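Local coordinates for extracellular solute-binding protein, family 3 (PDB 5SV6) that is of unknown function but has a periplasmic binding protein-like architecture, consistent with a solute-binding or accessory role connected with methanol dehydrogenase, at residues K72-T77 and T270-A275; G109-D114 and Q249-S254; P115-S120 and S254-S259; F130-D135 and A209-I214; S152-V157 and E173-Y178. All coordinates share one frame; numbering follows the deposited sequence.

The five contacts illustrate how a two-lobed, periplasmic binding protein-like fold is built from pairings of residues distant in sequence. Interactions 2 and 3 share Ser254 and strand 247-257, which pairs antiparallel with strands 106-111 and 118-133; their centres are about 10 Å apart. Interaction 1, centred about 17 Å from interaction 3, packs helix 66-77 on helix 262-274. Strand 118-133 runs on to interaction 4, where it meets strand 211-215, which in turn pairs with strand 154-156 of interaction 5. The centres of interactions 1 and 5 lie about 41 Å apart. Along the chain, interaction 1 encloses the other four, and the long strands 118-133 and 247-257 tie the contacts into one continuous fold.

Interaction 1. Residues K72-T77 and T270-A275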
# COMPACT_ATOMS: atom_id res chain seq x y z
N LYS A 72 3.49 -11.44 13.57
CA LYS A 72 4.12 -12.52 14.33
C LYS A 72 5.40 -12.03 15.01
O LYS A 72 5.61 -12.26 16.21
CB LYS A 72 4.34 -13.73 13.39
CG LYS A 72 5.23 -14.89 13.89
CD LYS A 72 5.03 -15.27 15.33
CE LYS A 72 3.60 -15.56 15.71
NZ LYS A 72 3.31 -14.83 16.99
N ILE A 73 6.24 -11.33 14.26
CA ILE A 73 7.43 -10.70 14.83
C ILE A 73 7.06 -9.76 15.98
O ILE A 73 7.66 -9.83 17.06
CB ILE A 73 8.22 -9.93 13.76
CG1 ILE A 73 8.80 -10.91 12.73
CG2 ILE A 73 9.31 -9.10 14.39
CD1 ILE A 73 9.46 -10.24 11.55
N LEU A 74 6.07 -8.90 15.77
CA LEU A 74 5.68 -7.94 16.80
C LEU A 74 5.18 -8.64 18.07
O LEU A 74 5.55 -8.26 19.20
CB LEU A 74 4.63 -6.96 16.26
CG LEU A 74 4.11 -5.88 17.22
CD1 LEU A 74 5.26 -5.00 17.76
CD2 LEU A 74 3.03 -5.04 16.53
N ALA A 75 4.35 -9.67 17.91
CA ALA A 75 3.82 -10.39 19.07
C ALA A 75 4.92 -11.16 19.82
O ALA A 75 4.97 -11.14 21.06
CB ALA A 75 2.69 -11.31 18.67
N ASP A 76 5.79 -11.85 19.07
CA ASP A 76 6.91 -12.58 19.66
C ASP A 76 7.80 -11.65 20.47
O ASP A 76 8.20 -11.97 21.59
CB ASP A 76 7.76 -13.24 18.57
CG ASP A 76 7.11 -14.48 17.96
OD1 ASP A 76 6.07 -14.95 18.48
OD2 ASP A 76 7.65 -15.00 16.96
N THR A 77 8.11 -10.49 19.89
CA THR A 77 8.98 -9.51 20.53
C THR A 77 8.39 -8.96 21.82
O THR A 77 9.12 -8.64 22.76
CB THR A 77 9.32 -8.37 19.56
OG1 THR A 77 9.85 -8.94 18.36
CG2 THR A 77 10.34 -7.40 20.17
N THR A 270 8.72 0.11 21.71
CA THR A 270 9.87 -0.58 22.25
C THR A 270 10.16 -1.82 21.42
O THR A 270 11.30 -2.09 21.07
CB THR A 270 9.64 -0.95 23.73
OG1 THR A 270 9.64 0.24 24.50
CG2 THR A 270 10.73 -1.89 24.26
N ALA A 271 9.10 -2.57 21.09
CA ALA A 271 9.27 -3.80 20.35
C ALA A 271 9.76 -3.52 18.92
O ALA A 271 10.61 -4.24 18.41
CB ALA A 271 7.97 -4.60 20.32
N LEU A 272 9.19 -2.50 18.29
CA LEU A 272 9.58 -2.11 16.93
C LEU A 272 11.07 -1.81 16.83
O LEU A 272 11.74 -2.24 15.90
CB LEU A 272 8.80 -0.87 16.47
CG LEU A 272 7.32 -1.10 16.15
CD1 LEU A 272 6.63 0.20 15.76
CD2 LEU A 272 7.23 -2.13 15.05
N HIS A 273 11.58 -1.07 17.79
CA HIS A 273 13.00 -0.77 17.79
C HIS A 273 13.81 -2.06 17.99
O HIS A 273 14.78 -2.32 17.26
CB HIS A 273 13.33 0.27 18.86
CG HIS A 273 14.73 0.79 18.78
ND1 HIS A 273 15.70 0.46 19.70
CD2 HIS A 273 15.33 1.59 17.87
CE1 HIS A 273 16.84 1.05 19.36
NE2 HIS A 273 16.64 1.74 18.25
N LYS A 274 13.39 -2.89 18.94
CA LYS A 274 14.10 -4.15 19.22
C LYS A 274 14.13 -5.09 18.03
O LYS A 274 15.15 -5.71 17.74
CB LYS A 274 13.47 -4.87 20.42
CG LYS A 274 14.21 -4.66 21.72
CD LYS A 274 13.91 -5.76 22.76
CE LYS A 274 12.62 -5.46 23.49
NZ LYS A 274 12.27 -6.49 24.51
N ALA A 275 13.01 -5.19 17.33
CA ALA A 275 12.87 -6.16 16.25
C ALA A 275 13.17 -5.55 14.89
O ALA A 275 12.92 -6.19 13.86
CB ALA A 275 11.48 -6.75 16.25
O HOH W 1 9.63 -5.96 23.48
O HOH W 2 11.61 -9.15 23.59
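Thr77 of helix 66-77 packs against Ala271 of helix 262-274 where the two cross, the axes of the short segments passing 9.3 Å apart at 109°. Apolar packing carries the contact. The methyl CG2 of Thr77 lies 3.7 Å from Ala271 CB and also rests against Ala271 O and the CB of Lys274. Leu74 comes to the same alanine from another direction: its CG is anti to the backbone N (chi1 -180°), and CD1 reaches Ala271 CB at 3.7 Å. One turn further along the second segment, Ala275 CB receives Ile73 CG2 at 3.7 Å, while Thr77 OG1 lies alongside the same methyl.

These helices belong to one lobe of a periplasmic binding protein-like fold. Leu74 also touches Leu47 of strand 47-52, and Ile73 extends the apolar patch onto Ile279 and Val282 of helix 276-286.

Hydrogen bonds run within the first helix and through solvent. Thr77 OG1 donates to Ile73 O at 2.7 Å, and because Thr77 N reaches this oxygen from the opposite face of the carbonyl plane, two donors grip it. An alanine at Thr77 would remove both branches, and is likely to open a gap beside Ala271 and Lys274 while costing Ile73 O its second donor. At the exposed margin, two waters bridge the helices, each donating to Thr77 O; Lys274 NZ donates to one at 2.9 Å and only weakly to the other. Charge pairing stays inside the helix, Lys72 NZ meeting Asp76 OD1 at 3.1 Å from above the carboxylate plane.

Interaction 2. Residues G109-D114 and Q249-S254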
# COMPACT_ATOMS: atom_id res chain seq x y z
N GLY A 109 -0.61 -1.46 9.53
CA GLY A 109 -0.08 -0.41 8.69
C GLY A 109 -1.04 0.72 8.36
O GLY A 109 -2.04 0.52 7.68
N VAL A 110 -0.73 1.92 8.86
CA VAL A 110 -1.43 3.14 8.46
C VAL A 110 -0.37 4.22 8.23
O VAL A 110 0.78 4.05 8.65
CB VAL A 110 -2.46 3.63 9.51
CG1 VAL A 110 -3.53 2.56 9.78
CG2 VAL A 110 -1.77 4.07 10.80
N ASP A 111 -0.74 5.31 7.57
CA ASP A 111 0.20 6.43 7.45
C ASP A 111 0.53 6.97 8.84
O ASP A 111 -0.35 7.07 9.69
CB ASP A 111 -0.40 7.58 6.63
CG ASP A 111 -0.58 7.25 5.16
OD1 ASP A 111 -0.07 6.21 4.69
OD2 ASP A 111 -1.24 8.05 4.46
N LYS A 112 1.80 7.30 9.07
CA LYS A 112 2.19 7.97 10.31
C LYS A 112 1.32 9.21 10.53
O LYS A 112 1.07 9.95 9.59
CB LYS A 112 3.66 8.38 10.24
CG LYS A 112 4.12 9.20 11.44
CD LYS A 112 3.91 8.43 12.75
CE LYS A 112 4.14 9.34 13.96
NZ LYS A 112 3.97 8.62 15.26
N GLY A 113 0.83 9.41 11.75
CA GLY A 113 0.10 10.63 12.04
C GLY A 113 -1.37 10.65 11.61
O GLY A 113 -2.01 11.70 11.70
N ASP A 114 -1.87 9.52 11.11
CA ASP A 114 -3.30 9.32 10.86
C ASP A 114 -4.06 9.88 12.07
O ASP A 114 -3.81 9.46 13.20
CB ASP A 114 -3.57 7.81 10.70
CG ASP A 114 -5.02 7.48 10.34
OD1 ASP A 114 -5.96 8.08 10.90
OD2 ASP A 114 -5.22 6.56 9.51
N GLN A 249 4.13 11.68 -2.52
CA GLN A 249 4.11 10.34 -3.13
C GLN A 249 4.79 9.30 -2.25
O GLN A 249 4.75 8.11 -2.56
CB GLN A 249 4.85 10.37 -4.47
CG GLN A 249 4.53 11.56 -5.34
CD GLN A 249 3.27 11.39 -6.13
OE1 GLN A 249 3.11 10.41 -6.85
NE2 GLN A 249 2.35 12.35 -6.00
N GLN A 250 5.42 9.76 -1.17
CA GLN A 250 6.14 8.88 -0.25
C GLN A 250 5.56 9.02 1.15
O GLN A 250 5.32 10.13 1.61
CB GLN A 250 7.64 9.22 -0.23
CG GLN A 250 8.37 8.95 -1.53
CD GLN A 250 9.84 9.33 -1.47
OE1 GLN A 250 10.41 9.51 -0.39
NE2 GLN A 250 10.47 9.41 -2.63
N PHE A 251 5.34 7.90 1.84
CA PHE A 251 4.64 7.91 3.12
C PHE A 251 5.30 7.01 4.17
O PHE A 251 5.61 5.85 3.89
CB PHE A 251 3.18 7.47 2.93
CG PHE A 251 2.38 8.40 2.05
CD1 PHE A 251 1.58 9.39 2.62
CD2 PHE A 251 2.44 8.31 0.67
CE1 PHE A 251 0.86 10.27 1.82
CE2 PHE A 251 1.72 9.18 -0.14
CZ PHE A 251 0.93 10.16 0.44
N GLU A 252 5.47 7.55 5.37
CA GLU A 252 5.94 6.75 6.50
C GLU A 252 4.79 5.88 6.99
O GLU A 252 3.64 6.33 7.07
CB GLU A 252 6.45 7.64 7.64
CG GLU A 252 7.75 8.37 7.32
CD GLU A 252 8.20 9.29 8.44
OE1 GLU A 252 7.36 9.65 9.30
OE2 GLU A 252 9.39 9.64 8.47
N GLN A 253 5.09 4.62 7.31
CA GLN A 253 4.06 3.70 7.78
C GLN A 253 4.24 3.33 9.25
O GLN A 253 5.36 3.07 9.70
CB GLN A 253 4.05 2.44 6.91
CG GLN A 253 3.79 2.73 5.44
CD GLN A 253 2.41 3.30 5.21
OE1 GLN A 253 1.41 2.61 5.41
NE2 GLN A 253 2.34 4.57 4.81
N SER A 254 3.14 3.26 9.99
CA SER A 254 3.17 2.98 11.43
C SER A 254 2.14 1.94 11.84
O SER A 254 1.17 1.69 11.12
CB SER A 254 2.87 4.25 12.23
OG SER A 254 3.83 5.27 12.00
O HOH W 3 -1.05 3.44 4.86
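Val110 and Ser254 form an antiparallel hydrogen-bonded pair, with Val110 N to Ser254 O at 3.0 Å and Ser254 N to Val110 O at 2.8 Å, in short strand segments whose directions differ by 139°. Asp111 and Gln253 follow as a non-hydrogen-bonded pair, and Lys112 N continues the pairing to Glu252 O at 2.9 Å.

Asp111 and Gln253 nevertheless join through their side chains, which run side by side and point the same way. Gln253 NE2 donates to Asp111 OD1 at 2.9 Å, meeting the carboxylate on its anti side, while the two flat groups stand nearly perpendicular, 86° apart. Water 3 closes the link by donating both to Asp111 OD1 and to Gln253 OE1, the latter at 2.7 Å. The other oxygen, OD2, lies 3.6 Å from Phe251 CD1. A leucine in place of Asp111 would probably leave Gln253 NE2 without its acceptor and let the amide turn.

Strand 247-257 is long and passes near the centre of the chain, also pairing with strand 118-133, consistent with the strands that connect the lobes in solute-binding proteins of this kind. Strand 106-111 ends beside it in a type II turn from Asp111 to Asp114, in which the backbone angles of Gly113 favour glycine.

Beyond the strand pair, within this turn, the Lys112 chain bends at chi2 (58°), and its CD comes to 3.2 Å from Ser254 OG. Lys112 NZ and Ser254 OG both hydrogen-bond to Ser120 O. Glu252 CB packs against Lys112 CB, the carboxylate staying well away from the lysine nitrogen.

Interaction 3. Residues P115-S120 and S254-S259; sequences PRVATS and SIAVRS
Ser254 makes the first link to the other segment by sending its OG to Ser120 O, 2.9 Å away. The hydroxyl approaches from above the carbonyl plane. Ser254 CB also packs on Thr119 CB at 3.7 Å.

Ile255 is held by Ser120 at both ends of its backbone. Its O accepts from Ser120 N at 2.9 Å, whereas its N donates to Ser120 OG, also at 2.9 Å. Ser120 OG can take this bond because it sits between its own backbone N and carbonyl carbon (chi1 72°), facing the neighbouring strand. The Ile255 side chain leads off toward Val106 and Met108.

Ala256 pairs with Thr119 without backbone bonds of its own to that residue; its CB instead receives Val117 CG2 at 3.7 Å. Val257 restores hydrogen-bonded pairing, with N to Ala118 O at 3.1 Å and Ala118 N to Val257 O at 2.9 Å.

Arg258 turns its CB away, and its guanidinium forms salt bridges with Asp105 and Asp261. At Ser259 direct pairing gives way to water 4, which accepts from Ser259 N at 2.8 Å and donates to Arg116 O.

Strand 247-257 thus lies between strands 106-111 and 118-133, an antiparallel element within the mixed sheet of a family 3 solute-binding fold, with helix 262-274 covering the side of Val257 and Ser120.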
# COMPACT_ATOMS: atom_id res chain seq x y z
N PRO A 115 -4.96 10.85 11.84
CA PRO A 115 -5.64 11.59 12.92
C PRO A 115 -6.59 10.74 13.75
O PRO A 115 -6.95 11.14 14.86
CB PRO A 115 -6.43 12.66 12.16
CG PRO A 115 -5.73 12.78 10.83
CD PRO A 115 -5.30 11.38 10.51
N ARG A 116 -6.98 9.59 13.23
CA ARG A 116 -8.03 8.78 13.82
C ARG A 116 -7.56 7.92 14.98
O ARG A 116 -8.37 7.38 15.74
CB ARG A 116 -8.66 7.89 12.75
CG ARG A 116 -9.33 8.67 11.60
CD ARG A 116 -9.71 7.74 10.45
NE ARG A 116 -8.56 6.99 9.96
CZ ARG A 116 -8.65 5.90 9.20
NH1 ARG A 116 -9.83 5.43 8.86
NH2 ARG A 116 -7.55 5.28 8.80
N VAL A 117 -6.24 7.79 15.10
CA VAL A 117 -5.64 6.78 15.97
C VAL A 117 -4.34 7.31 16.55
O VAL A 117 -3.89 8.39 16.17
CB VAL A 117 -5.34 5.49 15.16
CG1 VAL A 117 -6.62 4.77 14.76
CG2 VAL A 117 -4.51 5.81 13.92
N ALA A 118 -3.75 6.57 17.49
CA ALA A 118 -2.35 6.84 17.84
C ALA A 118 -1.46 5.99 16.93
O ALA A 118 -1.79 4.83 16.65
CB ALA A 118 -2.08 6.54 19.32
N THR A 119 -0.36 6.56 16.47
CA THR A 119 0.53 5.84 15.56
C THR A 119 1.91 5.65 16.19
O THR A 119 2.42 6.53 16.88
CB THR A 119 0.68 6.53 14.19
OG1 THR A 119 0.92 7.93 14.39
CG2 THR A 119 -0.59 6.37 13.36
N SER A 120 2.50 4.50 15.93
CA SER A 120 3.81 4.18 16.46
C SER A 120 4.87 5.00 15.73
O SER A 120 4.57 5.67 14.73
CB SER A 120 4.10 2.70 16.20
OG SER A 120 4.35 2.48 14.82
N SER A 254 3.14 3.26 9.99
CA SER A 254 3.17 2.98 11.43
C SER A 254 2.14 1.94 11.84
O SER A 254 1.17 1.69 11.12
CB SER A 254 2.87 4.25 12.23
OG SER A 254 3.83 5.27 12.00
N ILE A 255 2.35 1.33 13.00
CA ILE A 255 1.32 0.53 13.66
C ILE A 255 0.29 1.50 14.24
O ILE A 255 0.68 2.58 14.69
CB ILE A 255 1.91 -0.27 14.85
CG1 ILE A 255 3.09 -1.14 14.41
CG2 ILE A 255 0.84 -1.09 15.53
CD1 ILE A 255 2.74 -2.22 13.42
N ALA A 256 -0.99 1.14 14.24
CA ALA A 256 -2.02 1.99 14.85
C ALA A 256 -2.70 1.28 16.01
O ALA A 256 -2.98 0.08 15.94
CB ALA A 256 -3.06 2.41 13.81
N VAL A 257 -2.97 2.03 17.07
CA VAL A 257 -3.84 1.57 18.16
C VAL A 257 -4.83 2.70 18.45
O VAL A 257 -4.65 3.81 17.96
CB VAL A 257 -3.03 1.25 19.44
CG1 VAL A 257 -1.90 0.28 19.14
CG2 VAL A 257 -2.46 2.53 20.04
N ARG A 258 -5.87 2.44 19.24
CA ARG A 258 -6.77 3.52 19.66
C ARG A 258 -6.00 4.62 20.39
O ARG A 258 -5.01 4.34 21.06
CB ARG A 258 -7.89 2.99 20.55
CG ARG A 258 -8.89 2.07 19.83
CD ARG A 258 -9.88 1.51 20.84
NE ARG A 258 -9.23 0.60 21.77
CZ ARG A 258 -8.98 -0.68 21.50
NH1 ARG A 258 -9.33 -1.18 20.32
NH2 ARG A 258 -8.38 -1.46 22.39
N SER A 259 -6.45 5.86 20.26
CA SER A 259 -5.72 7.01 20.80
C SER A 259 -5.48 6.94 22.32
O SER A 259 -4.48 7.45 22.83
CB SER A 259 -6.44 8.31 20.45
OG SER A 259 -5.89 9.40 21.16
O HOH W 4 -8.46 6.41 18.34

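Interaction 4. Residues F130-D135 and A209-I214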
# COMPACT_ATOMS: atom_id res chain seq x y z
N PHE A 130 6.25 4.22 -10.56
CA PHE A 130 5.97 3.93 -11.96
C PHE A 130 6.45 2.53 -12.29
O PHE A 130 7.57 2.15 -11.96
CB PHE A 130 6.68 4.93 -12.87
CG PHE A 130 6.26 6.34 -12.64
CD1 PHE A 130 5.10 6.83 -13.23
CD2 PHE A 130 7.00 7.17 -11.82
CE1 PHE A 130 4.68 8.12 -13.01
CE2 PHE A 130 6.60 8.48 -11.60
CZ PHE A 130 5.45 8.95 -12.20
N ILE A 131 5.58 1.76 -12.94
CA ILE A 131 5.89 0.39 -13.28
C ILE A 131 5.63 0.18 -14.77
O ILE A 131 4.51 0.35 -15.24
CB ILE A 131 5.03 -0.58 -12.44
CG1 ILE A 131 5.44 -0.48 -10.96
CG2 ILE A 131 5.17 -2.01 -12.96
CD1 ILE A 131 4.43 -1.07 -9.97
N TYR A 132 6.68 -0.17 -15.52
CA TYR A 132 6.60 -0.26 -16.97
C TYR A 132 7.60 -1.29 -17.52
O TYR A 132 8.50 -1.72 -16.79
CB TYR A 132 6.83 1.13 -17.60
CG TYR A 132 8.09 1.84 -17.17
CD1 TYR A 132 8.10 2.62 -16.03
CD2 TYR A 132 9.25 1.75 -17.91
CE1 TYR A 132 9.26 3.28 -15.62
CE2 TYR A 132 10.41 2.40 -17.52
CZ TYR A 132 10.41 3.16 -16.38
OH TYR A 132 11.56 3.82 -15.99
N PRO A 133 7.44 -1.71 -18.79
CA PRO A 133 8.34 -2.77 -19.26
C PRO A 133 9.78 -2.31 -19.36
O PRO A 133 10.04 -1.19 -19.80
CB PRO A 133 7.80 -3.11 -20.66
CG PRO A 133 6.37 -2.68 -20.62
CD PRO A 133 6.39 -1.42 -19.78
N ALA A 134 10.71 -3.15 -18.93
CA ALA A 134 12.12 -2.80 -19.02
C ALA A 134 12.55 -3.04 -20.46
O ALA A 134 11.85 -3.72 -21.22
CB ALA A 134 12.94 -3.64 -18.06
N ASP A 135 13.69 -2.47 -20.83
CA ASP A 135 14.33 -2.74 -22.12
C ASP A 135 13.50 -2.26 -23.32
O ASP A 135 13.66 -2.76 -24.44
CB ASP A 135 14.64 -4.24 -22.27
CG ASP A 135 15.49 -4.77 -21.13
OD1 ASP A 135 16.56 -4.18 -20.85
OD2 ASP A 135 15.08 -5.77 -20.49
N ALA A 209 -2.01 -1.91 -20.30
CA ALA A 209 -1.65 -0.63 -19.71
C ALA A 209 -0.30 -0.19 -20.25
O ALA A 209 0.62 -1.00 -20.35
CB ALA A 209 -1.61 -0.72 -18.18
N ASP A 210 -0.18 1.07 -20.63
CA ASP A 210 1.13 1.62 -20.98
C ASP A 210 2.04 1.62 -19.76
O ASP A 210 3.26 1.47 -19.87
CB ASP A 210 0.98 3.05 -21.50
CG ASP A 210 0.24 3.11 -22.81
OD1 ASP A 210 0.63 2.36 -23.72
OD2 ASP A 210 -0.73 3.89 -22.91
N ILE A 211 1.43 1.80 -18.59
CA ILE A 211 2.19 2.00 -17.36
C ILE A 211 1.27 1.90 -16.15
O ILE A 211 0.06 2.10 -16.27
CB ILE A 211 2.88 3.39 -17.37
CG1 ILE A 211 3.98 3.48 -16.30
CG2 ILE A 211 1.84 4.50 -17.21
CD1 ILE A 211 4.83 4.74 -16.41
N ALA A 212 1.83 1.57 -14.99
CA ALA A 212 1.07 1.62 -13.76
C ALA A 212 1.76 2.58 -12.82
O ALA A 212 2.96 2.83 -12.94
CB ALA A 212 0.98 0.23 -13.11
N HIS A 213 0.99 3.15 -11.90
CA HIS A 213 1.56 3.95 -10.83
C HIS A 213 0.85 3.47 -9.58
O HIS A 213 -0.35 3.71 -9.40
CB HIS A 213 1.35 5.44 -11.08
CG HIS A 213 2.07 6.33 -10.12
ND1 HIS A 213 1.45 6.98 -9.08
CD2 HIS A 213 3.38 6.68 -10.05
CE1 HIS A 213 2.33 7.70 -8.41
NE2 HIS A 213 3.51 7.53 -8.97
N ILE A 214 1.60 2.76 -8.74
CA ILE A 214 1.03 1.94 -7.67
C ILE A 214 1.86 2.12 -6.42
O ILE A 214 3.07 2.26 -6.50
CB ILE A 214 1.11 0.41 -8.03
CG1 ILE A 214 0.51 0.14 -9.40
CG2 ILE A 214 0.42 -0.46 -6.98
CD1 ILE A 214 -0.93 0.57 -9.48
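The edge of the His213 imidazole is directed at the face of Phe130 in a tilted edge-to-face pair. His213 CD2 sits over the centre of the Phe130 ring, 3.5 Å above its plane. The planes are 52° apart, and the centroids 4.6 Å. A chi1 of -172° sets the imidazole opposite its own main-chain nitrogen and swings it toward the other strand.

Next to it on the same ring, Ile211 CD1 comes obliquely to Phe130 CD1 at 3.8 Å. The Ile211 side chain runs beside Tyr132, pointing the same way, with CG1 3.9 Å from Tyr132 CB. Across the sheet from these rings, Ile131 crosses Ile214 at about a right angle, its CD1 meeting Ile214 CB at 4.1 Å, and its CB packs beside the Ala212 methyl.

The backbone holds these groups in step: Ile131 N donates to Ala212 O at 2.8 Å, and Ala212 N returns a bond to Ile131 O at 3.0 Å. Trp143 makes edge-to-face contacts with both Phe130 and His213, extending the aromatic cluster.

Both nitrogens of the buried imidazole have polar partners, ND1 with Ser162 OG and NE2 with Ser235 OG. These bonds fix the rotation of the ring and direct a carbon edge, whose C-H is likely to be somewhat polarised, onto the phenyl pi face.

Interaction 5. Residues S152-V157 and E173-Y178; sequences SKFAIV and EGNFNY
A single amide, that of Asn175, serves both backbone polar groups of Phe154 in the tight part of this contact. Phe154 N donates to Asn175 OD1 at 2.8 Å, almost straight at 175° but arriving from above the carbonyl plane. Asn175 ND2 answers with a bond to Phe154 O at 3.1 Å, on a lone pair in the carbonyl plane. The amide spans from helix to strand because its first torsion (chi1 -174°) turns it directly away from the asparagine's own N. Its plane stands perpendicular to the Phe154 ring, and OD1 lies at that ring's edge.

Toward solvent the fit is looser. The exposed Lys153 lays its aliphatic chain across the Tyr178 ring in a CH-pi contact, CD being 4.0 Å from the ring centroid. Tyr178 OH is hydrogen-bonded to Glu203 of helix 197-206. Between the ends of the segments, water 5 lies 3.0 Å from Ser152 O and 3.1 Å from Gly174 O.

Strand 154-156 pairs with the parallel strand 211-215 on one side, and Asn175 occupies the backbone groups on the other. The helices between those two strands complete a beta-alpha-beta crossover, as in the alpha/beta lobes of periplasmic binding proteins.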
# COMPACT_ATOMS: atom_id res chain seq x y z
N SER A 152 -1.62 6.64 -22.97
CA SER A 152 -3.06 6.81 -22.84
C SER A 152 -3.70 5.90 -21.79
O SER A 152 -4.75 6.24 -21.24
CB SER A 152 -3.73 6.57 -24.19
OG SER A 152 -3.20 7.45 -25.17
N LYS A 153 -3.07 4.76 -21.51
CA LYS A 153 -3.63 3.77 -20.59
C LYS A 153 -2.78 3.63 -19.33
O LYS A 153 -1.68 3.09 -19.38
CB LYS A 153 -3.72 2.40 -21.28
CG LYS A 153 -4.62 2.36 -22.51
CD LYS A 153 -6.07 2.17 -22.11
CE LYS A 153 -7.01 2.18 -23.32
NZ LYS A 153 -7.10 0.84 -23.97
N PHE A 154 -3.32 4.10 -18.20
CA PHE A 154 -2.58 4.16 -16.95
C PHE A 154 -3.26 3.29 -15.89
O PHE A 154 -4.39 3.55 -15.49
CB PHE A 154 -2.51 5.61 -16.45
CG PHE A 154 -1.83 6.56 -17.42
CD1 PHE A 154 -2.52 7.07 -18.51
CD2 PHE A 154 -0.53 6.97 -17.20
CE1 PHE A 154 -1.90 7.93 -19.40
CE2 PHE A 154 0.10 7.85 -18.09
CZ PHE A 154 -0.59 8.33 -19.18
N ALA A 155 -2.58 2.25 -15.42
CA ALA A 155 -3.17 1.43 -14.37
C ALA A 155 -2.92 2.09 -13.01
O ALA A 155 -1.80 2.07 -12.49
CB ALA A 155 -2.59 0.03 -14.40
N ILE A 156 -3.96 2.71 -12.44
CA ILE A 156 -3.86 3.39 -11.15
C ILE A 156 -5.05 3.10 -10.22
O ILE A 156 -6.09 2.59 -10.65
CB ILE A 156 -3.74 4.92 -11.29
CG1 ILE A 156 -5.04 5.51 -11.85
CG2 ILE A 156 -2.53 5.29 -12.17
CD1 ILE A 156 -5.21 6.99 -11.57
N VAL A 157 -4.88 3.46 -8.95
CA VAL A 157 -5.95 3.33 -7.97
C VAL A 157 -6.60 4.68 -7.72
O VAL A 157 -5.93 5.65 -7.35
CB VAL A 157 -5.41 2.75 -6.64
CG1 VAL A 157 -6.53 2.63 -5.60
CG2 VAL A 157 -4.74 1.41 -6.87
N GLU A 173 -9.22 12.21 -17.63
CA GLU A 173 -10.49 11.98 -18.32
C GLU A 173 -10.40 10.88 -19.37
O GLU A 173 -11.29 10.03 -19.45
CB GLU A 173 -11.04 13.27 -18.95
CG GLU A 173 -11.59 14.27 -17.94
CD GLU A 173 -12.83 13.77 -17.20
OE1 GLU A 173 -13.42 12.74 -17.60
OE2 GLU A 173 -13.23 14.43 -16.21
N GLY A 174 -9.34 10.88 -20.16
CA GLY A 174 -9.19 9.90 -21.22
C GLY A 174 -8.86 8.52 -20.70
O GLY A 174 -8.94 7.54 -21.44
N ASN A 175 -8.51 8.43 -19.43
CA ASN A 175 -8.13 7.16 -18.80
C ASN A 175 -9.22 6.63 -17.87
O ASN A 175 -9.12 5.53 -17.34
CB ASN A 175 -6.81 7.32 -18.04
CG ASN A 175 -6.27 6.02 -17.50
OD1 ASN A 175 -5.90 5.13 -18.26
ND2 ASN A 175 -6.21 5.90 -16.18
N PHE A 176 -10.27 7.41 -17.67
CA PHE A 176 -11.30 7.07 -16.69
C PHE A 176 -11.98 5.73 -16.98
O PHE A 176 -12.07 4.88 -16.09
CB PHE A 176 -12.34 8.19 -16.62
CG PHE A 176 -13.38 7.98 -15.56
CD1 PHE A 176 -14.59 7.38 -15.86
CD2 PHE A 176 -13.15 8.41 -14.26
CE1 PHE A 176 -15.56 7.20 -14.88
CE2 PHE A 176 -14.11 8.22 -13.27
CZ PHE A 176 -15.31 7.62 -13.58
N ASN A 177 -12.48 5.54 -18.20
CA ASN A 177 -13.13 4.29 -18.56
C ASN A 177 -12.22 3.07 -18.34
O ASN A 177 -12.65 2.05 -17.81
CB ASN A 177 -13.67 4.31 -19.99
CG ASN A 177 -14.75 5.35 -20.19
OD1 ASN A 177 -15.38 5.80 -19.24
ND2 ASN A 177 -14.97 5.74 -21.44
N TYR A 178 -10.96 3.19 -18.74
CA TYR A 178 -9.99 2.12 -18.48
C TYR A 178 -9.86 1.79 -16.98
O TYR A 178 -9.94 0.63 -16.59
CB TYR A 178 -8.63 2.48 -19.06
CG TYR A 178 -7.60 1.41 -18.78
CD1 TYR A 178 -7.79 0.11 -19.22
CD2 TYR A 178 -6.44 1.69 -18.07
CE1 TYR A 178 -6.87 -0.88 -18.97
CE2 TYR A 178 -5.50 0.70 -17.81
CZ TYR A 178 -5.72 -0.58 -18.27
OH TYR A 178 -4.81 -1.57 -18.02
O HOH W 5 -7.38 4.83 -21.22